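PDB 2WY4: single domain haemoglobin from Campylobacter jejuni, which binds heme, probably binds or carries oxygen, and may take part in nitric oxide dioxygenation. Local coordinates for residues E71-F76 against K128-I133; I8-V13 against K65-L70. All coordinates share one frame; numbering follows the deposited sequence. Where two conformers were deposited one is given.

Interaction 1 (E71-F76 against K128-I133); sequences ENMRSF and KFYIDI. With HEM (protoporphyrin IX containing Fe), chain B.
Phe129 reaches out from helix 113-139, its CG anti to the backbone N (chi1 -167°), and lays its ring against the turn that starts helix 74-86. Met73, at the N-cap position, takes the crowded rotamer with CG between its N and carbonyl carbon (chi1 68°); beyond CG it runs extended, antiparallel to the phenyl group, until its CE lies 3.9 Å from Phe129 CD2. The same methyl stands 4.1 Å from Tyr130 CE1, so it touches both successive aromatic side chains. This is the globin fold near its proximal heme wall: Tyr130 belongs to the heme pocket and neighbours the axial ligand His84. Heme vinyl carbon CBB lies over one face of its ring, toward the rim, while Tyr130 OH lies 3.4 Å from heme CMB and 3.7 Å from Phe76 CE2. On the outer flank Arg74 bends at chi3 and grips Glu71 side-on, NE to OE1 at 2.8 Å and NH2 to OE2 at 3.3 Å, both nearly straight and in the guanidinium plane. So fixed, the guanidinium turns one face to Phe129 CZ and Ile133 CD1, its plane tilted 64° to the phenyl ring, so the two do not stack; Glu71 OE2 meets the phenyl edge 3.8 Å from Phe129 CE1.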
loop_
_atom_site.group_PDB
_atom_site.type_symbol
_atom_site.label_atom_id
_atom_site.label_comp_id
_atom_site.label_asym_id
_atom_site.label_seq_id
_atom_site.Cartn_x
_atom_site.Cartn_y
_atom_site.Cartn_z
ATOM N N GLU A 71 -9.671 -11.769 2.639
ATOM C CA GLU A 71 -10.954 -11.901 1.964
ATOM C C GLU A 71 -11.951 -10.895 2.487
ATOM O O GLU A 71 -12.891 -10.584 1.791
ATOM C CB GLU A 71 -11.551 -13.296 2.161
ATOM C CG GLU A 71 -10.853 -14.361 1.364
ATOM C CD GLU A 71 -10.984 -14.131 -0.124
ATOM O OE1 GLU A 71 -11.969 -13.473 -0.560
ATOM O OE2 GLU A 71 -10.100 -14.600 -0.873
ATOM N N ASN A 72 -11.788 -10.454 3.743
ATOM C CA ASN A 72 -12.711 -9.482 4.345
ATOM C C ASN A 72 -12.493 -8.091 3.867
ATOM O O ASN A 72 -13.116 -7.167 4.387
ATOM C CB ASN A 72 -12.664 -9.507 5.860
ATOM C CG ASN A 72 -13.332 -10.730 6.422
ATOM O OD1 ASN A 72 -14.141 -11.363 5.729
ATOM N ND2 ASN A 72 -12.984 -11.097 7.671
ATOM N N MET A 73 -11.614 -7.907 2.876
ATOM C CA MET A 73 -11.540 -6.623 2.193
ATOM C C MET A 73 -11.767 -6.784 0.703
ATOM O O MET A 73 -11.510 -5.860 -0.059
ATOM C CB MET A 73 -10.262 -5.850 2.467
ATOM C CG MET A 73 -9.026 -6.463 1.895
ATOM S SD MET A 73 -7.590 -5.433 2.286
ATOM C CE MET A 73 -6.290 -6.193 1.362
ATOM N N ARG A 74 -12.329 -7.923 0.294
ATOM C CA ARG A 74 -12.539 -8.174 -1.124
ATOM C C ARG A 74 -13.400 -7.095 -1.815
ATOM O O ARG A 74 -13.081 -6.618 -2.921
ATOM C CB ARG A 74 -13.121 -9.563 -1.359
ATOM C CG ARG A 74 -13.329 -9.891 -2.843
ATOM C CD ARG A 74 -13.705 -11.326 -3.093
ATOM N NE ARG A 74 -12.518 -12.153 -2.992
ATOM C CZ ARG A 74 -11.641 -12.324 -3.973
ATOM N NH1 ARG A 74 -11.817 -11.728 -5.146
ATOM N NH2 ARG A 74 -10.584 -13.082 -3.756
ATOM N N SER A 75 -14.543 -6.760 -1.218
ATOM C CA SER A 75 -15.406 -5.768 -1.879
ATOM C C SER A 75 -14.703 -4.408 -2.017
ATOM O O SER A 75 -15.008 -3.651 -2.925
ATOM C CB SER A 75 -16.764 -5.589 -1.196
ATOM O OG SER A 75 -16.606 -5.046 0.094
ATOM N N PHE A 76 -13.712 -4.135 -1.169
ATOM C CA PHE A 76 -12.955 -2.893 -1.253
ATOM C C PHE A 76 -11.930 -3.000 -2.394
ATOM O O PHE A 76 -11.841 -2.166 -3.281
ATOM C CB PHE A 76 -12.222 -2.589 0.068
ATOM C CG PHE A 76 -11.306 -1.402 -0.014
ATOM C CD1 PHE A 76 -11.815 -0.143 -0.073
ATOM C CD2 PHE A 76 -9.928 -1.567 -0.070
ATOM C CE1 PHE A 76 -11.002 0.937 -0.189
ATOM C CE2 PHE A 76 -9.112 -0.466 -0.157
ATOM C CZ PHE A 76 -9.644 0.782 -0.233
ATOM N N LYS A 128 -0.102 -9.714 -3.108
ATOM C CA LYS A 128 -0.599 -10.891 -3.790
ATOM C C LYS A 128 -2.117 -10.841 -3.942
ATOM O O LYS A 128 -2.660 -11.223 -4.975
ATOM C CB LYS A 128 -0.185 -12.154 -3.032
ATOM C CG LYS A 128 -0.832 -13.421 -3.586
ATOM C CD LYS A 128 -0.330 -14.640 -2.826
ATOM C CE LYS A 128 -0.546 -15.928 -3.591
ATOM N NZ LYS A 128 -1.907 -16.084 -4.093
ATOM N N PHE A 129 -2.809 -10.397 -2.892
ATOM C CA PHE A 129 -4.265 -10.277 -2.961
ATOM C C PHE A 129 -4.717 -9.323 -4.076
ATOM O O PHE A 129 -5.637 -9.659 -4.844
ATOM C CB PHE A 129 -4.793 -9.824 -1.604
ATOM C CG PHE A 129 -6.277 -9.952 -1.443
ATOM C CD1 PHE A 129 -6.876 -11.173 -1.289
ATOM C CD2 PHE A 129 -7.072 -8.823 -1.462
ATOM C CE1 PHE A 129 -8.241 -11.284 -1.120
ATOM C CE2 PHE A 129 -8.449 -8.921 -1.335
ATOM C CZ PHE A 129 -9.030 -10.145 -1.169
ATOM N N TYR A 130 -4.073 -8.165 -4.183
ATOM C CA TYR A 130 -4.394 -7.215 -5.246
ATOM C C TYR A 130 -4.027 -7.779 -6.622
ATOM O O TYR A 130 -4.834 -7.749 -7.571
ATOM C CB TYR A 130 -3.640 -5.904 -5.054
ATOM C CG TYR A 130 -4.293 -4.897 -4.133
ATOM C CD1 TYR A 130 -4.300 -5.085 -2.774
ATOM C CD2 TYR A 130 -4.892 -3.744 -4.651
ATOM C CE1 TYR A 130 -4.883 -4.170 -1.930
ATOM C CE2 TYR A 130 -5.491 -2.843 -3.818
ATOM C CZ TYR A 130 -5.497 -3.036 -2.461
ATOM O OH TYR A 130 -6.136 -2.092 -1.687
ATOM N N ILE A 131 -2.813 -8.326 -6.730
ATOM C CA ILE A 131 -2.334 -8.883 -8.004
ATOM C C ILE A 131 -3.284 -9.940 -8.550
ATOM O O ILE A 131 -3.596 -9.953 -9.746
ATOM C CB ILE A 131 -0.919 -9.489 -7.824
ATOM C CG1 ILE A 131 0.132 -8.383 -7.626
ATOM C CG2 ILE A 131 -0.510 -10.324 -9.035
ATOM C CD1 ILE A 131 1.467 -8.889 -7.054
ATOM N N ASP A 132 -3.733 -10.831 -7.681
ATOM C CA ASP A 132 -4.579 -11.941 -8.142
ATOM C C ASP A 132 -5.927 -11.460 -8.658
ATOM O O ASP A 132 -6.444 -11.962 -9.673
ATOM C CB ASP A 132 -4.780 -13.014 -7.058
ATOM C CG ASP A 132 -3.506 -13.833 -6.763
ATOM O OD1 ASP A 132 -2.509 -13.756 -7.523
ATOM O OD2 ASP A 132 -3.406 -14.548 -5.749
ATOM N N ILE A 133 -6.507 -10.474 -7.983
ATOM C CA ILE A 133 -7.778 -9.906 -8.421
ATOM C C ILE A 133 -7.597 -9.172 -9.762
ATOM O O ILE A 133 -8.409 -9.332 -10.688
ATOM C CB ILE A 133 -8.362 -8.958 -7.325
ATOM C CG1 ILE A 133 -8.954 -9.787 -6.193
ATOM C CG2 ILE A 133 -9.412 -8.007 -7.861
ATOM C CD1 ILE A 133 -9.399 -9.012 -4.999
HETATM C CHA HEM B . -4.881 4.354 -7.015
HETATM C CHB HEM B . -4.168 1.457 -3.243
HETATM C CHC HEM B . -0.415 -0.527 -5.524
HETATM C CHD HEM B . -0.759 2.836 -9.008
HETATM C C1A HEM B . -5.072 3.705 -5.853
HETATM C C2A HEM B . -6.124 3.925 -4.907
HETATM C C3A HEM B . -5.932 3.135 -3.835
HETATM C C4A HEM B . -4.715 2.393 -4.105
HETATM C CMA HEM B . -6.832 3.030 -2.595
HETATM C CAA HEM B . -7.295 4.915 -5.121
HETATM C CBA HEM B . -8.176 4.501 -6.303
HETATM C CGA HEM B . -9.389 3.680 -6.008
HETATM O O1A HEM B . -9.816 3.600 -4.826
HETATM O O2A HEM B . -9.980 3.140 -7.009
HETATM C C1B HEM B . -3.068 0.691 -3.524
HETATM C C2B HEM B . -2.541 -0.323 -2.683
HETATM C C3B HEM B . -1.497 -0.880 -3.322
HETATM C C4B HEM B . -1.344 -0.230 -4.576
HETATM C CMB HEM B . -3.037 -0.636 -1.278
HETATM C CAB HEM B . -0.536 -1.982 -2.857
HETATM C CBB HEM B . -0.965 -3.077 -2.257
HETATM C C1C HEM B . -0.185 0.152 -6.697
HETATM C C2C HEM B . 0.786 -0.106 -7.701
HETATM C C3C HEM B . 0.680 0.834 -8.617
HETATM C C4C HEM B . -0.348 1.767 -8.232
HETATM C CMC HEM B . 1.724 -1.324 -7.712
HETATM C CAC HEM B . 1.524 0.948 -9.876
HETATM C CBC HEM B . 2.266 2.047 -10.064
HETATM C C1D HEM B . -1.924 3.536 -8.764
HETATM C C2D HEM B . -2.352 4.600 -9.588
HETATM C C3D HEM B . -3.631 5.096 -9.013
HETATM C C4D HEM B . -3.854 4.255 -7.884
HETATM C CMD HEM B . -1.653 5.115 -10.827
HETATM C CAD HEM B . -4.501 6.248 -9.485
HETATM C CBD HEM B . -4.292 7.426 -8.539
HETATM C CGD HEM B . -4.834 8.726 -9.051
HETATM O O1D HEM B . -4.107 9.722 -8.952
HETATM O O2D HEM B . -6.005 8.727 -9.520
HETATM N NA HEM B . -4.199 2.764 -5.349
HETATM N NB HEM B . -2.334 0.723 -4.682
HETATM N NC HEM B . -0.874 1.305 -7.044
HETATM N ND HEM B . -2.822 3.345 -7.739
HETATM FE FE HEM B . -2.574 2.028 -6.210
#

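Interaction 2 (I8-V13 against K65-L70); sequences IIKDCV and KNIENL
Two isoleucines form the close apolar side of this contact between helix 4-34 and the loop that follows helix 51-65. Ile9 CG2, anti to its backbone N, meets Ile67 CG2 at 4.0 Å, the two side chains crossing at about a right angle. Ile67 puts that methyl forward by holding it in the crowded position between N and carbonyl carbon, with CG1 anti to the N (chi1 -165°). Val13, one turn further along, adds a looser touch, its CG2 lying 4.4 Å from Lys65 CG. The outer side is polar and hydrated. Lys10 bends at chi2 (-55°) and then extends, carrying its ammonium to the end of helix 51-65, where NZ is hydrogen-bonded to the carbonyl oxygen of Ala64. There the ammonium probably interacts favourably with the helix dipole. In the conformer given, NZ also comes within 2.2 Å of Lys65 O, too short for a hydrogen bond; the side chain was modelled in two conformers. A water accepts from Lys10 NZ at 2.6 Å and from Glu68 N at 2.9 Å, and donates to Glu68 OE1. It thus bridges ammonium and carboxylate, whose NZ and OE1, 4.6 Å apart, are too distant for a direct salt bridge. Asn66 leaves helical geometry and opens a type I turn to Asn69, closed by Asn69 N to Asn66 O. In this all-helical globin fold, Ile9 and Val13 also rest on Ala64 of helix 51-65, while Ile9 and Cys12 pack against Trp119 of helix 113-139.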
loop_
_atom_site.group_PDB
_atom_site.type_symbol
_atom_site.label_atom_id
_atom_site.label_comp_id
_atom_site.label_asym_id
_atom_site.label_seq_id
_atom_site.Cartn_x
_atom_site.Cartn_y
_atom_site.Cartn_z
ATOM N N ILE A 8 1.678 -7.137 15.757
ATOM C CA ILE A 8 2.452 -5.973 15.376
ATOM C C ILE A 8 1.699 -5.193 14.305
ATOM O O ILE A 8 1.599 -3.967 14.388
ATOM C CB ILE A 8 3.827 -6.387 14.854
ATOM C CG1 ILE A 8 4.729 -6.701 16.039
ATOM C CG2 ILE A 8 4.475 -5.255 14.062
ATOM C CD1 ILE A 8 6.101 -7.370 15.654
ATOM N N ILE A 9 1.177 -5.881 13.292
ATOM C CA ILE A 9 0.419 -5.174 12.268
ATOM C C ILE A 9 -0.794 -4.479 12.877
ATOM O O ILE A 9 -1.040 -3.314 12.578
ATOM C CB ILE A 9 0.054 -6.121 11.101
ATOM C CG1 ILE A 9 1.315 -6.604 10.375
ATOM C CG2 ILE A 9 -0.923 -5.440 10.115
ATOM C CD1 ILE A 9 2.228 -5.547 9.886
ATOM N N LYS A 10 -1.543 -5.149 13.747
ATOM C CA LYS A 10 -2.679 -4.492 14.422
ATOM C C LYS A 10 -2.224 -3.287 15.235
ATOM O O LYS A 10 -2.919 -2.258 15.262
ATOM C CB LYS A 10 -3.426 -5.471 15.333
ATOM C CG LYS A 10 -4.034 -6.650 14.620
ATOM C CD LYS A 10 -4.948 -6.243 13.498
ATOM C CE LYS A 10 -5.755 -7.435 12.998
ATOM N NZ LYS A 10 -6.545 -7.081 11.801
ATOM N N ASP A 11 -1.083 -3.381 15.901
ATOM C CA ASP A 11 -0.561 -2.307 16.726
ATOM C C ASP A 11 -0.279 -1.082 15.881
ATOM O O ASP A 11 -0.253 0.030 16.370
ATOM C CB ASP A 11 0.765 -2.718 17.401
ATOM C CG ASP A 11 0.609 -3.753 18.502
ATOM O OD1 ASP A 11 -0.495 -4.019 19.008
ATOM O OD2 ASP A 11 1.619 -4.329 18.935
ATOM N N CYS A 12 -0.039 -1.302 14.604
ATOM C CA CYS A 12 0.265 -0.213 13.689
ATOM C C CYS A 12 -0.968 0.498 13.164
ATOM O O CYS A 12 -0.841 1.600 12.621
ATOM C CB CYS A 12 1.141 -0.702 12.534
ATOM S SG CYS A 12 2.831 -1.096 13.074
ATOM N N VAL A 13 -2.156 -0.099 13.319
ATOM C CA VAL A 13 -3.390 0.585 12.912
ATOM C C VAL A 13 -3.501 2.023 13.486
ATOM O O VAL A 13 -3.675 2.976 12.746
ATOM C CB VAL A 13 -4.634 -0.267 13.158
ATOM C CG1 VAL A 13 -5.908 0.566 12.951
ATOM C CG2 VAL A 13 -4.649 -1.441 12.220
ATOM N N LYS A 65 -6.107 -3.946 9.148
ATOM C CA LYS A 65 -7.267 -4.413 9.901
ATOM C C LYS A 65 -7.665 -5.829 9.549
ATOM O O LYS A 65 -8.120 -6.576 10.413
ATOM C CB LYS A 65 -8.490 -3.527 9.631
ATOM C CG LYS A 65 -8.471 -2.134 10.254
ATOM C CD LYS A 65 -9.599 -1.226 9.684
ATOM C CE LYS A 65 -10.964 -1.869 9.728
ATOM N NZ LYS A 65 -11.582 -2.016 11.071
ATOM N N ASN A 66 -7.459 -6.205 8.297
ATOM C CA ASN A 66 -7.878 -7.513 7.823
ATOM C C ASN A 66 -6.721 -8.449 7.534
ATOM O O ASN A 66 -6.859 -9.426 6.788
ATOM C CB ASN A 66 -8.752 -7.348 6.571
ATOM C CG ASN A 66 -10.049 -6.618 6.863
ATOM O OD1 ASN A 66 -10.229 -5.446 6.480
ATOM N ND2 ASN A 66 -10.938 -7.299 7.575
ATOM N N ILE A 67 -5.585 -8.170 8.157
ATOM C CA ILE A 67 -4.384 -8.934 7.778
ATOM C C ILE A 67 -4.478 -10.464 8.005
ATOM O O ILE A 67 -3.861 -11.236 7.282
ATOM C CB ILE A 67 -3.149 -8.365 8.451
ATOM C CG1 ILE A 67 -1.874 -8.914 7.772
ATOM C CG2 ILE A 67 -3.177 -8.687 9.932
ATOM C CD1 ILE A 67 -1.790 -8.591 6.300
ATOM N N GLU A 68 -5.288 -10.895 8.967
ATOM C CA GLU A 68 -5.490 -12.329 9.226
ATOM C C GLU A 68 -6.388 -12.983 8.181
ATOM O O GLU A 68 -6.387 -14.201 8.033
ATOM C CB GLU A 68 -6.126 -12.529 10.598
ATOM C CG GLU A 68 -5.203 -12.184 11.743
ATOM C CD GLU A 68 -5.895 -12.298 13.088
ATOM O OE1 GLU A 68 -6.519 -11.308 13.522
ATOM O OE2 GLU A 68 -5.847 -13.386 13.707
ATOM N N ASN A 69 -7.193 -12.185 7.483
ATOM C CA ASN A 69 -8.082 -12.725 6.461
ATOM C C ASN A 69 -8.403 -11.650 5.436
ATOM O O ASN A 69 -9.392 -10.910 5.593
ATOM C CB ASN A 69 -9.362 -13.251 7.114
ATOM C CG ASN A 69 -10.308 -13.899 6.128
ATOM O OD1 ASN A 69 -11.458 -14.260 6.486
ATOM N ND2 ASN A 69 -9.854 -14.064 4.888
ATOM N N LEU A 70 -7.570 -11.569 4.401
ATOM C CA LEU A 70 -7.708 -10.511 3.409
ATOM C C LEU A 70 -8.998 -10.617 2.600
ATOM O O LEU A 70 -9.394 -9.643 1.965
ATOM C CB LEU A 70 -6.474 -10.436 2.506
ATOM C CG LEU A 70 -5.161 -10.072 3.203
ATOM C CD1 LEU A 70 -4.016 -10.117 2.190
ATOM C CD2 LEU A 70 -5.226 -8.712 3.880
HETATM O O HOH W 1 -7.006 -9.474 10.869
#

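From the N terminus, helix 4-34 supplies residues 8-13, and interaction 2 closes when the chain, after passing through helices 44-48 and 51-65, returns as 65-70. Interaction 1 opens at the very next residue, Glu71, and closes only with 128-133, beyond helices 74-86 and 94-109. The two loops therefore follow in series, neither nested nor crossed, each with 50-odd intervening residues. Their centres lie about 15 Å apart, but the segments touch: Phe129 CZ packs 3.2 Å from Leu70 O. The chain from 65 to 76, which joins helix 51-65 to helix 74-86, is thus held at its beginning to the N-terminal helix and at its end to the C-terminal helix 113-139, close to the heme.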